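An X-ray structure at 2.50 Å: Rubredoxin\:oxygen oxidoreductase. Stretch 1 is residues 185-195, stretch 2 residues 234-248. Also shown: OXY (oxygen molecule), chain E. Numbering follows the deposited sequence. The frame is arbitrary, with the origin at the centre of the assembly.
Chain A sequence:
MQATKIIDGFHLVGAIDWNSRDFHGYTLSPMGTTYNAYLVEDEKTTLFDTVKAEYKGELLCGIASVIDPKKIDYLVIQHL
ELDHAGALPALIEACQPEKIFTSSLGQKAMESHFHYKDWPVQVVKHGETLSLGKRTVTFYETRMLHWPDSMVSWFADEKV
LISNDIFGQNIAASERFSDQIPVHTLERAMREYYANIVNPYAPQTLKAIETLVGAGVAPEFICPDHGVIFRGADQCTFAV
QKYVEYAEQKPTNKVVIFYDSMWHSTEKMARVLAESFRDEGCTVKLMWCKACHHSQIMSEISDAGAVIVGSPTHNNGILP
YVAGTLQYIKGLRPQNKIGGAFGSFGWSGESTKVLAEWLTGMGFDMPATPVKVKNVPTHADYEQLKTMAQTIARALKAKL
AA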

# COMPACT_ATOMS: atom_id res chain seq x y z
N THR A 185 17.68 -22.54 -3.37
CA THR A 185 16.26 -22.32 -3.65
C THR A 185 15.44 -22.64 -2.40
O THR A 185 14.61 -21.86 -1.94
CB THR A 185 15.77 -23.17 -4.83
OG1 THR A 185 16.54 -22.87 -6.00
CG2 THR A 185 14.32 -22.83 -5.16
N LEU A 186 15.71 -23.83 -1.87
CA LEU A 186 14.97 -24.30 -0.71
C LEU A 186 15.11 -23.33 0.46
O LEU A 186 14.13 -23.05 1.15
CB LEU A 186 15.46 -25.69 -0.30
CG LEU A 186 14.91 -26.22 1.02
CD1 LEU A 186 13.38 -26.21 0.97
CD2 LEU A 186 15.45 -27.61 1.31
N GLU A 187 16.33 -22.84 0.67
CA GLU A 187 16.59 -21.99 1.82
C GLU A 187 15.90 -20.63 1.69
O GLU A 187 15.29 -20.14 2.64
CB GLU A 187 18.09 -21.79 2.04
CG GLU A 187 18.45 -21.39 3.47
CD GLU A 187 18.41 -19.88 3.67
OE1 GLU A 187 18.78 -19.20 2.69
OE2 GLU A 187 17.99 -19.42 4.75
N ARG A 188 16.04 -20.02 0.52
CA ARG A 188 15.45 -18.70 0.31
C ARG A 188 13.95 -18.75 0.56
O ARG A 188 13.36 -17.88 1.19
CB ARG A 188 15.76 -18.22 -1.11
CG ARG A 188 15.11 -16.91 -1.50
CD ARG A 188 15.36 -15.79 -0.50
NE ARG A 188 14.37 -14.73 -0.61
CZ ARG A 188 14.61 -13.43 -0.76
NH1 ARG A 188 15.85 -12.98 -0.82
NH2 ARG A 188 13.60 -12.58 -0.84
N ALA A 189 13.31 -19.82 0.09
CA ALA A 189 11.86 -19.94 0.27
C ALA A 189 11.50 -20.19 1.72
O ALA A 189 10.44 -19.80 2.22
CB ALA A 189 11.32 -21.05 -0.62
N MET A 190 12.39 -20.88 2.45
CA MET A 190 12.07 -21.11 3.86
C MET A 190 12.07 -19.80 4.63
O MET A 190 11.19 -19.53 5.45
CB MET A 190 13.09 -22.06 4.47
CG MET A 190 12.89 -23.50 4.02
SD MET A 190 14.31 -24.47 4.60
CE MET A 190 14.06 -24.28 6.37
N ARG A 191 13.09 -19.01 4.34
CA ARG A 191 13.23 -17.72 5.01
C ARG A 191 12.07 -16.82 4.59
O ARG A 191 11.46 -16.16 5.44
CB ARG A 191 14.59 -17.13 4.70
CG ARG A 191 14.76 -15.63 4.88
CD ARG A 191 16.24 -15.22 4.82
NE ARG A 191 16.75 -14.97 6.17
CZ ARG A 191 17.74 -15.65 6.74
NH1 ARG A 191 18.33 -16.63 6.07
NH2 ARG A 191 18.12 -15.34 7.97
N GLU A 192 11.77 -16.81 3.29
CA GLU A 192 10.69 -15.95 2.82
C GLU A 192 9.40 -16.31 3.55
O GLU A 192 8.61 -15.47 3.94
CB GLU A 192 10.50 -16.05 1.32
CG GLU A 192 11.66 -15.48 0.52
CD GLU A 192 11.37 -15.41 -0.97
OE1 GLU A 192 10.37 -16.05 -1.38
OE2 GLU A 192 12.12 -14.71 -1.69
N TYR A 193 9.23 -17.62 3.71
CA TYR A 193 8.07 -18.09 4.45
C TYR A 193 8.16 -17.66 5.91
O TYR A 193 7.23 -17.06 6.45
CB TYR A 193 7.92 -19.61 4.31
CG TYR A 193 6.62 -20.03 4.96
CD1 TYR A 193 5.43 -19.91 4.27
CD2 TYR A 193 6.59 -20.54 6.25
CE1 TYR A 193 4.23 -20.29 4.85
CE2 TYR A 193 5.40 -20.93 6.84
CZ TYR A 193 4.23 -20.79 6.14
OH TYR A 193 3.03 -21.17 6.71
N TYR A 194 9.29 -17.96 6.57
CA TYR A 194 9.42 -17.58 7.97
C TYR A 194 9.23 -16.07 8.16
O TYR A 194 8.47 -15.65 9.04
CB TYR A 194 10.80 -17.96 8.55
CG TYR A 194 10.85 -17.80 10.05
CD1 TYR A 194 10.47 -18.85 10.88
CD2 TYR A 194 11.27 -16.62 10.67
CE1 TYR A 194 10.51 -18.73 12.25
CE2 TYR A 194 11.31 -16.49 12.04
CZ TYR A 194 10.93 -17.55 12.83
OH TYR A 194 10.95 -17.44 14.20
N ALA A 195 9.95 -15.30 7.36
CA ALA A 195 10.02 -13.86 7.59
C ALA A 195 8.65 -13.19 7.55
O ALA A 195 8.43 -12.22 8.28
CB ALA A 195 10.95 -13.20 6.58
N ASP A 234 19.63 -35.36 7.92
CA ASP A 234 20.45 -34.16 7.70
C ASP A 234 19.55 -33.00 7.30
O ASP A 234 19.62 -31.91 7.85
CB ASP A 234 21.54 -34.42 6.67
CG ASP A 234 21.01 -34.82 5.32
OD1 ASP A 234 20.07 -35.64 5.30
OD2 ASP A 234 21.51 -34.30 4.30
N GLN A 235 18.67 -33.27 6.34
CA GLN A 235 17.70 -32.31 5.86
C GLN A 235 16.85 -31.79 7.01
O GLN A 235 16.63 -30.60 7.21
CB GLN A 235 16.84 -32.96 4.78
CG GLN A 235 17.66 -33.35 3.55
CD GLN A 235 18.00 -32.13 2.72
OE1 GLN A 235 19.14 -31.66 2.73
NE2 GLN A 235 17.01 -31.62 2.00
N CYS A 236 16.36 -32.74 7.81
CA CYS A 236 15.53 -32.30 8.94
C CYS A 236 16.33 -31.45 9.91
O CYS A 236 15.80 -30.58 10.59
CB CYS A 236 14.93 -33.54 9.61
SG CYS A 236 13.77 -34.37 8.49
N THR A 237 17.64 -31.71 9.97
CA THR A 237 18.46 -30.95 10.92
C THR A 237 18.71 -29.56 10.36
O THR A 237 18.70 -28.57 11.09
CB THR A 237 19.77 -31.67 11.25
OG1 THR A 237 19.49 -32.86 12.01
CG2 THR A 237 20.67 -30.80 12.13
N PHE A 238 18.91 -29.53 9.05
CA PHE A 238 18.98 -28.27 8.31
C PHE A 238 17.76 -27.40 8.64
O PHE A 238 17.93 -26.26 9.07
CB PHE A 238 19.06 -28.56 6.82
CG PHE A 238 19.07 -27.34 5.91
CD1 PHE A 238 20.17 -26.51 5.86
CD2 PHE A 238 17.97 -27.06 5.12
CE1 PHE A 238 20.18 -25.40 5.02
CE2 PHE A 238 17.98 -25.96 4.28
CZ PHE A 238 19.08 -25.13 4.22
N ALA A 239 16.56 -27.93 8.44
CA ALA A 239 15.33 -27.18 8.69
C ALA A 239 15.33 -26.54 10.08
O ALA A 239 15.06 -25.35 10.24
CB ALA A 239 14.09 -28.07 8.56
N VAL A 240 15.62 -27.36 11.09
CA VAL A 240 15.56 -26.90 12.47
C VAL A 240 16.69 -25.94 12.80
O VAL A 240 16.49 -24.98 13.54
CB VAL A 240 15.61 -28.09 13.45
CG1 VAL A 240 15.87 -27.61 14.87
CG2 VAL A 240 14.32 -28.88 13.36
N GLN A 241 17.87 -26.21 12.24
CA GLN A 241 18.98 -25.28 12.34
C GLN A 241 18.52 -23.88 11.96
O GLN A 241 18.58 -22.92 12.73
CB GLN A 241 20.10 -25.72 11.40
CG GLN A 241 21.37 -26.27 12.01
CD GLN A 241 22.46 -26.42 10.96
OE1 GLN A 241 22.46 -25.73 9.94
NE2 GLN A 241 23.38 -27.34 11.21
N LYS A 242 18.04 -23.80 10.73
CA LYS A 242 17.57 -22.58 10.09
C LYS A 242 16.50 -21.86 10.90
O LYS A 242 16.60 -20.65 11.07
CB LYS A 242 17.06 -22.95 8.69
CG LYS A 242 18.24 -23.07 7.72
CD LYS A 242 18.67 -21.69 7.25
CE LYS A 242 20.18 -21.58 7.18
NZ LYS A 242 20.63 -20.27 6.63
N TYR A 243 15.49 -22.59 11.38
CA TYR A 243 14.42 -21.93 12.13
C TYR A 243 14.99 -21.22 13.35
O TYR A 243 14.58 -20.11 13.67
CB TYR A 243 13.33 -22.93 12.55
CG TYR A 243 12.15 -22.79 11.61
CD1 TYR A 243 12.41 -22.78 10.24
CD2 TYR A 243 10.84 -22.66 12.04
CE1 TYR A 243 11.38 -22.65 9.33
CE2 TYR A 243 9.81 -22.53 11.12
CZ TYR A 243 10.09 -22.52 9.77
OH TYR A 243 9.08 -22.39 8.84
N VAL A 244 15.95 -21.89 13.99
CA VAL A 244 16.63 -21.28 15.13
C VAL A 244 17.34 -20.00 14.67
O VAL A 244 17.21 -18.94 15.26
CB VAL A 244 17.65 -22.25 15.75
CG1 VAL A 244 18.48 -21.54 16.82
CG2 VAL A 244 16.94 -23.46 16.34
N GLU A 245 18.09 -20.11 13.60
CA GLU A 245 18.73 -18.95 12.98
C GLU A 245 17.71 -17.89 12.59
O GLU A 245 17.88 -16.70 12.85
CB GLU A 245 19.51 -19.40 11.75
CG GLU A 245 20.24 -18.31 11.00
CD GLU A 245 21.03 -18.90 9.83
OE1 GLU A 245 21.37 -20.10 9.92
OE2 GLU A 245 21.29 -18.17 8.85
N TYR A 246 16.61 -18.31 11.94
CA TYR A 246 15.60 -17.31 11.59
C TYR A 246 15.08 -16.62 12.84
O TYR A 246 14.96 -15.39 12.84
CB TYR A 246 14.42 -17.93 10.82
CG TYR A 246 14.82 -18.56 9.50
CD1 TYR A 246 15.96 -18.12 8.84
CD2 TYR A 246 14.09 -19.59 8.93
CE1 TYR A 246 16.36 -18.67 7.64
CE2 TYR A 246 14.48 -20.15 7.73
CZ TYR A 246 15.62 -19.69 7.09
OH TYR A 246 16.04 -20.22 5.90
N ALA A 247 14.77 -17.38 13.88
CA ALA A 247 14.18 -16.78 15.08
C ALA A 247 15.18 -15.91 15.83
O ALA A 247 14.77 -14.99 16.55
CB ALA A 247 13.64 -17.86 16.01
N GLU A 248 16.47 -16.20 15.68
CA GLU A 248 17.48 -15.46 16.44
C GLU A 248 17.73 -14.08 15.84
O GLU A 248 18.05 -13.15 16.59
CB GLU A 248 18.78 -16.26 16.56
CG GLU A 248 18.95 -16.89 17.93
CD GLU A 248 19.93 -18.04 18.01
OE1 GLU A 248 20.67 -18.30 17.03
OE2 GLU A 248 19.98 -18.70 19.07
O1 OXY E . -0.10 -20.38 6.13
O2 OXY E . -0.33 -19.20 6.13
O HOH W 1 9.90 -21.98 6.49
O HOH W 2 16.82 -14.23 10.45

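The strongest polar contact between the two helices centres on the carboxylate of Glu187. Tyr246 OH donates a very short hydrogen bond to Glu187 OE2, with 2.4 Å between the two oxygens, and the same OE2 forms a salt bridge with Lys242 NZ at 3.4 Å, a separation at which the accompanying hydrogen bond is weak. Within its own helix, one turn on, Arg191 NH1 lies 3.1 Å from Glu187 OE2 in a further salt bridge, so a single carboxylate oxygen gathers a phenol and two cations. That shared anion offsets the proximity of like charges, Arg191 NH1 and Lys242 NZ being 4.3 Å apart. Lys242 NZ is also held by Glu245 OE2 at 3.1 Å along its own helix. Arg191 NH2 lies 4.3 Å from Glu245 OE2, close enough for electrostatic attraction but beyond a salt bridge.

Two waters also bridge the helices; water 2 adjoins the charged cluster through Arg191 NH2, while water 1 forms a separate link. Water 1 donates to Met190 O (3.0 Å from the water O) and accepts from Tyr243 OH (2.5 Å from the same O), linking a helix carbonyl to a phenol on the other helix. Water 2 accepts from Arg191 NH2 at 3.0 Å from its O, which also lies 3.2 Å from Tyr246 O.

Both stretches are helical throughout, and their axes cross at -44° with a closest approach of 10.6 Å. At this spacing large side chains fill the gap, and the packing takes a knobs-into-holes form. Tyr246 sits among Glu187, Met190, Arg191 and Tyr194; its ring receives Arg191 CA over one face, 4.1 Å from the centroid, while Glu187 OE2 meets the ring edge at the hydroxyl. Tyr246 CE1 in turn lies over one face of the Arg191 guanidinium, 3.2 Å from Arg191 NH1.

In the reciprocal arrangement, Met190 enters a hole formed by Phe238, Ala239, Lys242 and Tyr246. The small side chain of Ala239 leaves the backbone accessible, and Met190 CE comes within 3.9 Å of Ala239 CA. Met190 SD touches Phe238 CE2 at 4.0 Å, and Leu186 CD2 extends this apolar patch, 4.2 Å from Phe238 CE2.

Toward the C-terminal ends the contact becomes aromatic. Tyr194 directs its edge at the face of Tyr243, with ring planes at 76° and centroids 5.0 Å apart, while Tyr246 CB packs over the Tyr194 face, 3.6 Å from the ring centroid, as a CH-pi contact. Tyr194 OH reaches Ala247 CB at 3.3 Å. In all, the contact buries 672 Å², summed over both sides.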